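Local atomic coordinates of uncharacterized protein (Bacteroides vulgatus, PDB entry 4QB7), a protein that is probably a component of the tip of fimbriae, the filamentous cell-surface appendages that mediate adhesion and biofilm formation. Residues T330-N334 and A335-T339; V207-F210 and D211-T214; G278-N281 and A282-K286. All coordinates share one frame; numbering follows the deposited sequence.

Contact 1. Residues T330-N334 and A335-T339; sequences TIKMN and AIKIT
K332 runs alongside K337 across the turn that connects strand 323-331 to strand 338-346. CB of K332 lies 3.5 Å from the carbonyl O of K337, the same oxygen that takes a backbone hydrogen bond from K332 N at 3.2 Å. With CG set opposite the carbonyl carbon (chi1 -86°), the chain continues beside that of its neighbour, the two pointing the same way, and CD of K332 meets CD of K337 at 4.0 Å, methylene against methylene. Bends at chi3 and chi4 then carry NZ of K332 back over the turn. There it comes within 3.9 Å of CB of A335 and gives a 2.9 Å hydrogen bond to OD1 of N334, approaching in the amide plane on a lone pair. An alanine in place of K332 would keep the first carbon, but would probably leave OD1 of N334 without its ammonium donor and the methylenes of K337 with more room to turn.

Beyond the lysines the segments pair as the end of an antiparallel hairpin. T330 and T339 form a hydrogen-bonded pair, with T330 N 3.0 Å from T339 O and a return bond from T339 N to T330 O. I331 and I338 follow as a non-hydrogen-bonded pair on the other face, side by side, CG1 of I331 lying 4.1 Å from CD1 of I338. D179 receives the backbone N-H of M333.

The hairpin is thus two-sided in its chemistry: the isoleucines pack on Y291, on a strand of a different sheet, whereas the lysines share aliphatic contact while NZ of K332 and NZ of K337 stay 5.7 Å apart, a separation probably helped by the pull of N334 on the first.

Contact 2. Residues V207-F210 and D211-T214; sequences VYKF and DNDT
Y208 presents the edge of its ring to the carboxylate of D213, the two planes turned 72° apart. Its OH donates a 2.6 Å hydrogen bond to D213 OD1, which it reaches on the anti side, 22° out of the carboxylate plane. On another side of the ring, CE2 of Y208 stands 3.8 Å above the centre of the F210 ring.

Opposite K209 the returning chain spends two residues, D213 and T214, a G1 beta bulge at the end of the turn. D213 holds the position with positive phi (56°), commonly glycine in this motif. K209 N bonds to T214 O at 2.8 Å, almost in line with the carbonyl; the return bond from T214 N to K209 O is weak. Over this pair the lysine chain bends until NZ of K209 lies 2.8 Å from OG1 of T214, which itself donates to OD1 of N212 from above the amide plane. A water bridges NZ of K209 and ND2 of N212.

K321 forms a salt bridge with OD1 of D213, and T142 is hydrogen-bonded to the hydroxyl of Y208. One carboxylate oxygen therefore takes both a phenol and an ammonium partner, which would probably stabilise D213 in its charged form.

Contact 3. Residues G278-N281 and A282-K286; sequences GTTN and AGDLK
N281 and D284 face each other across a tight bend, the amide of the one and the carboxylate of the other with their planes 88° apart. N281 meets the carboxylate with CB, 3.5 Å from OD1 of D284, while its amide oxygen lies near the same atom without a bond. The aspartate, with CG beside its own backbone N (chi1 -87°), folds its carboxylate back toward the backbone of 278-281. There OD2 of D284 accepts a weak hydrogen bond from N281 N at 3.4 Å and a second from water W3 at 2.6 Å. The same water accepts the N-H of T280, its oxygen 2.8 Å from T280 N, so one carboxylate oxygen serves two successive backbone N-H groups, one directly and one through solvent.

The bend itself is a type II beta turn from N281 to D284, closed by D284 N bonding to N281 O at 3.2 Å, with the donor above the carbonyl plane. G283 occupies its third position, where positive phi (87°) would bring a CB against the carbonyl oxygen of A282, as usual for glycine at this place in a type II turn. NZ of K286 donates to G283 O at 3.0 Å, in the carbonyl plane on a lone pair, and so bridges the exit of the turn.

T279 is the third principal contributor, and its two branches part company. Its methyl, CG2, lies 3.6 Å from CD1 of L285, the side chains meeting at a slant, and L285 in turn packs on L314 and F319. Its hydroxyl, held between the backbone N and the carbonyl carbon, shares water W2 with N281 O and is also hydrogen-bonded to the backbone N of T318, while backbone bonds link T279 to N317 and T318.

In the fold
Followed from the N terminus, the chain meets contact 2 first, then contact 3, then contact 1; none nests within or crosses another. Contact 2 closes the short connection between strands 203-209 and 214-217, in a sheet that also holds strand 123-127. Contact 3 bends the loop that takes the chain from strand 259-270, in the large mixed sheet, to strand 286-296 of a different sheet. Contact 1 closes a hairpin of the mixed sheet that lies against the strand contact 3 leads into. Centre to centre, contacts 1 and 2 are about 41 Å apart, on opposite sides of the chain's centre; contact 3 is about 20 Å from contact 1 and 23 Å from contact 2.

Contact 1. Residues T330-N334 and A335-T339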
ATOM      1  N   THR A 330       4.942 -14.823  18.050  1.00 41.35           N
ATOM      2  CA  THR A 330       5.672 -15.736  18.906  1.00 40.85           C
ATOM      3  C   THR A 330       4.745 -16.881  19.263  1.00 46.40           C
ATOM      4  O   THR A 330       3.732 -16.675  19.926  1.00 46.73           O
ATOM      5  CB  THR A 330       6.261 -15.034  20.154  1.00 44.83           C
ATOM      6  OG1 THR A 330       7.139 -13.991  19.743  1.00 41.92           O
ATOM      7  CG2 THR A 330       7.039 -15.999  21.042  1.00 41.21           C
ATOM      8  N   ILE A 331       5.081 -18.087  18.802  1.00 43.49           N
ATOM      9  CA  ILE A 331       4.303 -19.275  19.126  1.00 42.74           C
ATOM     10  C   ILE A 331       4.785 -19.780  20.482  1.00 48.72           C
ATOM     11  O   ILE A 331       5.960 -20.108  20.622  1.00 47.80           O
ATOM     12  CB  ILE A 331       4.403 -20.339  18.012  1.00 43.72           C
ATOM     13  CG1 ILE A 331       4.015 -19.737  16.631  1.00 42.49           C
ATOM     14  CG2 ILE A 331       3.536 -21.531  18.390  1.00 43.46           C
ATOM     15  CD1 ILE A 331       4.204 -20.658  15.480  1.00 41.02           C
ATOM     16  N   LYS A 332       3.901 -19.749  21.498  1.00 48.22           N
ATOM     17  CA  LYS A 332       4.199 -20.209  22.859  1.00 48.66           C
ATOM     18  C   LYS A 332       4.113 -21.716  22.872  1.00 54.49           C
ATOM     19  O   LYS A 332       3.053 -22.263  22.568  1.00 57.67           O
ATOM     20  CB  LYS A 332       3.236 -19.599  23.879  1.00 52.07           C
ATOM     21  CG  LYS A 332       3.664 -18.233  24.400  1.00 70.92           C
ATOM     22  CD  LYS A 332       2.968 -17.915  25.740  1.00 86.82           C
ATOM     23  CE  LYS A 332       3.630 -18.548  26.951  1.00 99.71           C
ATOM     24  NZ  LYS A 332       2.639 -19.134  27.907  1.00106.08           N
HETATM   25  N   MSE A 333       5.233 -22.391  23.160  1.00 48.02           N
HETATM   26  CA  MSE A 333       5.325 -23.848  23.157  1.00 45.05           C
HETATM   27  C   MSE A 333       4.683 -24.509  24.379  1.00 50.22           C
HETATM   28  O   MSE A 333       4.361 -25.679  24.288  1.00 48.84           O
HETATM   29  CB  MSE A 333       6.785 -24.288  23.038  1.00 46.01           C
HETATM   30  CG  MSE A 333       7.461 -23.802  21.746  1.00 50.23           C
HETATM   31 SE   MSE A 333       6.601 -24.470  20.114  0.75 53.36          SE
HETATM   32  CE  MSE A 333       6.793 -26.270  20.375  1.00 46.73           C
ATOM     33  N   ASN A 334       4.478 -23.800  25.502  1.00 50.73           N
ATOM     34  CA  ASN A 334       3.845 -24.445  26.668  1.00 52.40           C
ATOM     35  C   ASN A 334       2.339 -24.167  26.741  1.00 62.20           C
ATOM     36  O   ASN A 334       1.693 -24.562  27.713  1.00 63.75           O
ATOM     37  CB  ASN A 334       4.523 -24.025  27.988  1.00 48.23           C
ATOM     38  CG  ASN A 334       4.469 -22.557  28.311  1.00 66.78           C
ATOM     39  OD1 ASN A 334       3.784 -21.771  27.662  1.00 61.56           O
ATOM     40  ND2 ASN A 334       5.197 -22.154  29.344  1.00 60.73           N
ATOM     41  N   ALA A 335       1.783 -23.485  25.730  1.00 62.11           N
ATOM     42  CA  ALA A 335       0.371 -23.105  25.698  1.00 63.24           C
ATOM     43  C   ALA A 335      -0.212 -23.167  24.269  1.00 71.54           C
ATOM     44  O   ALA A 335       0.407 -23.732  23.367  1.00 69.83           O
ATOM     45  CB  ALA A 335       0.212 -21.701  26.286  1.00 64.10           C
ATOM     46  N   ILE A 336      -1.441 -22.620  24.107  1.00 72.72           N
ATOM     47  CA  ILE A 336      -2.259 -22.470  22.884  1.00 72.49           C
ATOM     48  C   ILE A 336      -1.753 -21.221  22.172  1.00 70.99           C
ATOM     49  O   ILE A 336      -1.325 -21.283  21.036  1.00 70.36           O
ATOM     50  CB  ILE A 336      -3.780 -22.332  23.306  1.00 78.06           C
ATOM     51  CG1 ILE A 336      -4.313 -23.571  24.039  1.00 80.03           C
ATOM     52  CG2 ILE A 336      -4.718 -21.893  22.172  1.00 79.70           C
ATOM     53  CD1 ILE A 336      -4.529 -23.326  25.616  1.00 95.84           C
ATOM     54  N   LYS A 337      -1.767 -20.106  22.907  1.00 64.95           N
ATOM     55  CA  LYS A 337      -1.386 -18.727  22.609  1.00 63.01           C
ATOM     56  C   LYS A 337      -0.299 -18.519  21.543  1.00 60.77           C
ATOM     57  O   LYS A 337       0.701 -19.242  21.475  1.00 58.79           O
ATOM     58  CB  LYS A 337      -0.875 -18.103  23.917  1.00 66.50           C
ATOM     59  CG  LYS A 337      -1.181 -16.621  24.118  1.00 90.09           C
ATOM     60  CD  LYS A 337      -0.594 -16.150  25.468  1.00104.87           C
ATOM     61  CE  LYS A 337      -1.111 -14.812  25.954  1.00120.48           C
ATOM     62  NZ  LYS A 337      -0.553 -14.458  27.288  1.00131.13           N
ATOM     63  N   ILE A 338      -0.533 -17.492  20.715  1.00 54.56           N
ATOM     64  CA  ILE A 338       0.367 -16.876  19.727  1.00 50.81           C
ATOM     65  C   ILE A 338       0.248 -15.404  20.009  1.00 51.88           C
ATOM     66  O   ILE A 338      -0.862 -14.881  19.917  1.00 51.43           O
ATOM     67  CB  ILE A 338       0.133 -17.196  18.232  1.00 51.39           C
ATOM     68  CG1 ILE A 338       0.142 -18.687  17.932  1.00 50.58           C
ATOM     69  CG2 ILE A 338       1.167 -16.460  17.397  1.00 50.92           C
ATOM     70  CD1 ILE A 338      -0.022 -19.026  16.386  1.00 51.41           C
ATOM     71  N   THR A 339       1.339 -14.753  20.427  1.00 47.22           N
ATOM     72  CA  THR A 339       1.291 -13.323  20.751  1.00 46.81           C
ATOM     73  C   THR A 339       1.873 -12.526  19.587  1.00 47.77           C
ATOM     74  O   THR A 339       2.696 -13.054  18.850  1.00 45.60           O
ATOM     75  CB  THR A 339       1.968 -13.027  22.090  1.00 51.47           C
ATOM     76  OG1 THR A 339       3.321 -13.416  22.029  1.00 53.85           O
ATOM     77  CG2 THR A 339       1.312 -13.744  23.228  1.00 50.68           C
TER

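Contact 2. Residues V207-F210 and D211-T214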
ATOM      1  N   VAL A 207     -13.029   5.906  -1.517  1.00 43.72           N
ATOM      2  CA  VAL A 207     -12.765   7.189  -2.167  1.00 42.99           C
ATOM      3  C   VAL A 207     -11.656   7.938  -1.404  1.00 47.58           C
ATOM      4  O   VAL A 207     -11.729   8.065  -0.189  1.00 50.20           O
ATOM      5  CB  VAL A 207     -14.072   8.033  -2.322  1.00 46.36           C
ATOM      6  CG1 VAL A 207     -13.809   9.398  -2.973  1.00 44.84           C
ATOM      7  CG2 VAL A 207     -15.128   7.265  -3.114  1.00 46.67           C
ATOM      8  N   TYR A 208     -10.605   8.354  -2.115  1.00 40.91           N
ATOM      9  CA  TYR A 208      -9.497   9.140  -1.576  1.00 39.29           C
ATOM     10  C   TYR A 208      -9.733  10.584  -1.993  1.00 46.70           C
ATOM     11  O   TYR A 208      -9.914  10.865  -3.182  1.00 46.42           O
ATOM     12  CB  TYR A 208      -8.116   8.630  -2.062  1.00 37.50           C
ATOM     13  CG  TYR A 208      -6.976   9.553  -1.679  1.00 37.27           C
ATOM     14  CD1 TYR A 208      -6.385   9.486  -0.415  1.00 37.86           C
ATOM     15  CD2 TYR A 208      -6.497  10.511  -2.570  1.00 38.35           C
ATOM     16  CE1 TYR A 208      -5.371  10.373  -0.042  1.00 36.56           C
ATOM     17  CE2 TYR A 208      -5.504  11.419  -2.197  1.00 37.89           C
ATOM     18  CZ  TYR A 208      -4.947  11.348  -0.936  1.00 40.28           C
ATOM     19  OH  TYR A 208      -3.977  12.259  -0.608  1.00 41.72           O
ATOM     20  N   LYS A 209      -9.721  11.494  -1.015  1.00 43.56           N
ATOM     21  CA  LYS A 209      -9.971  12.908  -1.220  1.00 42.31           C
ATOM     22  C   LYS A 209      -8.679  13.694  -1.159  1.00 45.81           C
ATOM     23  O   LYS A 209      -7.974  13.662  -0.146  1.00 44.86           O
ATOM     24  CB  LYS A 209     -10.950  13.428  -0.151  1.00 45.92           C
ATOM     25  CG  LYS A 209     -12.355  12.847  -0.171  1.00 53.17           C
ATOM     26  CD  LYS A 209     -13.240  13.764   0.654  1.00 72.20           C
ATOM     27  CE  LYS A 209     -13.632  13.311   2.054  1.00 92.42           C
ATOM     28  NZ  LYS A 209     -12.525  12.743   2.867  1.00104.70           N
ATOM     29  N   PHE A 210      -8.375  14.434  -2.242  1.00 42.94           N
ATOM     30  CA  PHE A 210      -7.187  15.269  -2.319  1.00 41.68           C
ATOM     31  C   PHE A 210      -7.341  16.539  -1.475  1.00 48.15           C
ATOM     32  O   PHE A 210      -6.337  17.177  -1.162  1.00 49.08           O
ATOM     33  CB  PHE A 210      -6.900  15.639  -3.772  1.00 42.87           C
ATOM     34  CG  PHE A 210      -6.183  14.576  -4.558  1.00 43.50           C
ATOM     35  CD1 PHE A 210      -6.877  13.527  -5.131  1.00 45.71           C
ATOM     36  CD2 PHE A 210      -4.811  14.644  -4.761  1.00 44.53           C
ATOM     37  CE1 PHE A 210      -6.214  12.576  -5.906  1.00 45.84           C
ATOM     38  CE2 PHE A 210      -4.152  13.682  -5.520  1.00 46.38           C
ATOM     39  CZ  PHE A 210      -4.860  12.660  -6.093  1.00 44.17           C
ATOM     40  N   ASP A 211      -8.587  16.931  -1.131  1.00 45.97           N
ATOM     41  CA  ASP A 211      -8.798  18.126  -0.326  1.00 46.77           C
ATOM     42  C   ASP A 211      -8.147  18.010   1.070  1.00 52.72           C
ATOM     43  O   ASP A 211      -7.539  18.967   1.518  1.00 54.07           O
ATOM     44  CB  ASP A 211     -10.287  18.457  -0.189  1.00 49.67           C
ATOM     45  CG  ASP A 211     -10.530  19.914   0.219  1.00 67.44           C
ATOM     46  OD1 ASP A 211     -10.127  20.853  -0.575  1.00 66.22           O
ATOM     47  OD2 ASP A 211     -11.102  20.133   1.324  1.00 73.53           O
ATOM     48  N   ASN A 212      -8.258  16.863   1.752  1.00 49.08           N
ATOM     49  CA  ASN A 212      -7.687  16.748   3.095  1.00 48.75           C
ATOM     50  C   ASN A 212      -6.811  15.488   3.283  1.00 51.03           C
ATOM     51  O   ASN A 212      -6.467  15.149   4.435  1.00 51.64           O
ATOM     52  CB  ASN A 212      -8.803  16.777   4.142  1.00 48.09           C
ATOM     53  CG  ASN A 212      -9.852  15.733   3.929  1.00 59.10           C
ATOM     54  OD1 ASN A 212      -9.856  15.011   2.926  1.00 52.19           O
ATOM     55  ND2 ASN A 212     -10.811  15.693   4.833  1.00 52.83           N
ATOM     56  N   ASP A 213      -6.456  14.815   2.166  1.00 43.88           N
ATOM     57  CA  ASP A 213      -5.598  13.638   2.164  1.00 43.66           C
ATOM     58  C   ASP A 213      -6.172  12.517   3.103  1.00 48.89           C
ATOM     59  O   ASP A 213      -5.497  12.016   4.003  1.00 50.42           O
ATOM     60  CB  ASP A 213      -4.154  14.056   2.525  1.00 44.84           C
ATOM     61  CG  ASP A 213      -3.129  12.960   2.691  1.00 49.61           C
ATOM     62  OD1 ASP A 213      -3.126  12.025   1.871  1.00 49.20           O
ATOM     63  OD2 ASP A 213      -2.333  13.039   3.646  1.00 56.28           O
ATOM     64  N   THR A 214      -7.442  12.163   2.889  1.00 44.37           N
ATOM     65  CA  THR A 214      -8.126  11.130   3.651  1.00 43.93           C
ATOM     66  C   THR A 214      -8.971  10.273   2.738  1.00 49.04           C
ATOM     67  O   THR A 214      -9.393  10.708   1.660  1.00 48.74           O
ATOM     68  CB  THR A 214      -9.034  11.694   4.792  1.00 51.29           C
ATOM     69  OG1 THR A 214     -10.132  12.396   4.245  1.00 55.13           O
ATOM     70  CG2 THR A 214      -8.310  12.542   5.811  1.00 46.26           C
TER
HETATM   71  O   HOH W   1     -13.070  13.900   5.631  1.00 73.22           O

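Contact 3. Residues G278-N281 and A282-K286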
ATOM      1  N   GLY A 278      -5.815   3.753  12.336  1.00 41.81           N
ATOM      2  CA  GLY A 278      -5.860   2.306  12.345  1.00 41.10           C
ATOM      3  C   GLY A 278      -7.084   1.703  13.011  1.00 48.66           C
ATOM      4  O   GLY A 278      -8.021   2.406  13.412  1.00 48.18           O
ATOM      5  N   THR A 279      -7.065   0.367  13.163  1.00 46.71           N
ATOM      6  CA  THR A 279      -8.170  -0.372  13.772  1.00 46.76           C
ATOM      7  C   THR A 279      -8.503   0.159  15.158  1.00 53.31           C
ATOM      8  O   THR A 279      -7.608   0.514  15.936  1.00 51.51           O
ATOM      9  CB  THR A 279      -7.858  -1.846  13.815  1.00 46.46           C
ATOM     10  OG1 THR A 279      -6.614  -2.011  14.488  1.00 48.65           O
ATOM     11  CG2 THR A 279      -7.814  -2.464  12.430  1.00 39.14           C
ATOM     12  N   THR A 280      -9.820   0.214  15.447  1.00 52.78           N
ATOM     13  CA  THR A 280     -10.384   0.718  16.694  1.00 54.12           C
ATOM     14  C   THR A 280     -10.025  -0.225  17.851  1.00 59.83           C
ATOM     15  O   THR A 280      -9.624   0.251  18.917  1.00 61.61           O
ATOM     16  CB  THR A 280     -11.907   0.906  16.535  1.00 62.52           C
ATOM     17  OG1 THR A 280     -12.171   1.799  15.440  1.00 65.80           O
ATOM     18  CG2 THR A 280     -12.553   1.454  17.785  1.00 60.70           C
ATOM     19  N   ASN A 281     -10.151  -1.552  17.631  1.00 54.31           N
ATOM     20  CA  ASN A 281      -9.920  -2.560  18.656  1.00 53.73           C
ATOM     21  C   ASN A 281      -9.054  -3.695  18.201  1.00 57.87           C
ATOM     22  O   ASN A 281      -9.012  -4.016  17.016  1.00 58.69           O
ATOM     23  CB  ASN A 281     -11.258  -3.162  19.112  1.00 52.81           C
ATOM     24  CG  ASN A 281     -12.342  -2.175  19.463  1.00 69.71           C
ATOM     25  OD1 ASN A 281     -13.414  -2.173  18.849  1.00 66.69           O
ATOM     26  ND2 ASN A 281     -12.100  -1.320  20.454  1.00 56.28           N
ATOM     27  N   ALA A 282      -8.406  -4.351  19.164  1.00 53.93           N
ATOM     28  CA  ALA A 282      -7.642  -5.561  18.926  1.00 52.28           C
ATOM     29  C   ALA A 282      -8.601  -6.628  18.442  1.00 54.45           C
ATOM     30  O   ALA A 282      -9.696  -6.764  18.983  1.00 55.75           O
ATOM     31  CB  ALA A 282      -6.955  -6.004  20.209  1.00 53.32           C
ATOM     32  N   GLY A 283      -8.227  -7.322  17.388  1.00 49.00           N
ATOM     33  CA  GLY A 283      -9.059  -8.386  16.850  1.00 47.66           C
ATOM     34  C   GLY A 283     -10.098  -7.934  15.859  1.00 51.74           C
ATOM     35  O   GLY A 283     -10.890  -8.763  15.406  1.00 51.20           O
ATOM     36  N   ASP A 284     -10.095  -6.621  15.486  1.00 49.18           N
ATOM     37  CA  ASP A 284     -10.958  -6.105  14.422  1.00 49.22           C
ATOM     38  C   ASP A 284     -10.480  -6.779  13.149  1.00 50.87           C
ATOM     39  O   ASP A 284     -11.285  -7.280  12.370  1.00 51.53           O
ATOM     40  CB  ASP A 284     -10.924  -4.564  14.336  1.00 51.76           C
ATOM     41  CG  ASP A 284     -11.911  -3.838  15.247  1.00 63.50           C
ATOM     42  OD1 ASP A 284     -12.476  -4.490  16.160  1.00 65.84           O
ATOM     43  OD2 ASP A 284     -12.134  -2.623  15.033  1.00 67.60           O
ATOM     44  N   LEU A 285      -9.146  -6.892  13.020  1.00 44.76           N
ATOM     45  CA  LEU A 285      -8.453  -7.639  11.980  1.00 42.79           C
ATOM     46  C   LEU A 285      -7.728  -8.815  12.642  1.00 49.49           C
ATOM     47  O   LEU A 285      -7.184  -8.669  13.747  1.00 51.81           O
ATOM     48  CB  LEU A 285      -7.479  -6.759  11.195  1.00 40.88           C
ATOM     49  CG  LEU A 285      -8.088  -5.633  10.372  1.00 43.70           C
ATOM     50  CD1 LEU A 285      -7.036  -4.792   9.809  1.00 42.15           C
ATOM     51  CD2 LEU A 285      -8.964  -6.152   9.271  1.00 44.84           C
ATOM     52  N   LYS A 286      -7.771  -9.990  12.007  1.00 43.61           N
ATOM     53  CA  LYS A 286      -7.132 -11.197  12.535  1.00 42.29           C
ATOM     54  C   LYS A 286      -6.394 -11.955  11.451  1.00 45.21           C
ATOM     55  O   LYS A 286      -6.709 -11.800  10.278  1.00 45.26           O
ATOM     56  CB  LYS A 286      -8.188 -12.152  13.141  1.00 44.35           C
ATOM     57  CG  LYS A 286      -8.900 -11.649  14.361  1.00 56.78           C
ATOM     58  CD  LYS A 286      -9.947 -12.655  14.772  1.00 61.78           C
ATOM     59  CE  LYS A 286     -11.248 -12.033  15.201  1.00 63.79           C
ATOM     60  NZ  LYS A 286     -11.137 -11.476  16.565  1.00 69.45           N
TER
HETATM   61  O   HOH W   2      -7.207  -4.799  15.025  1.00 39.71           O
HETATM   62  O   HOH W   3     -11.474  -0.701  13.341  1.00 53.44           O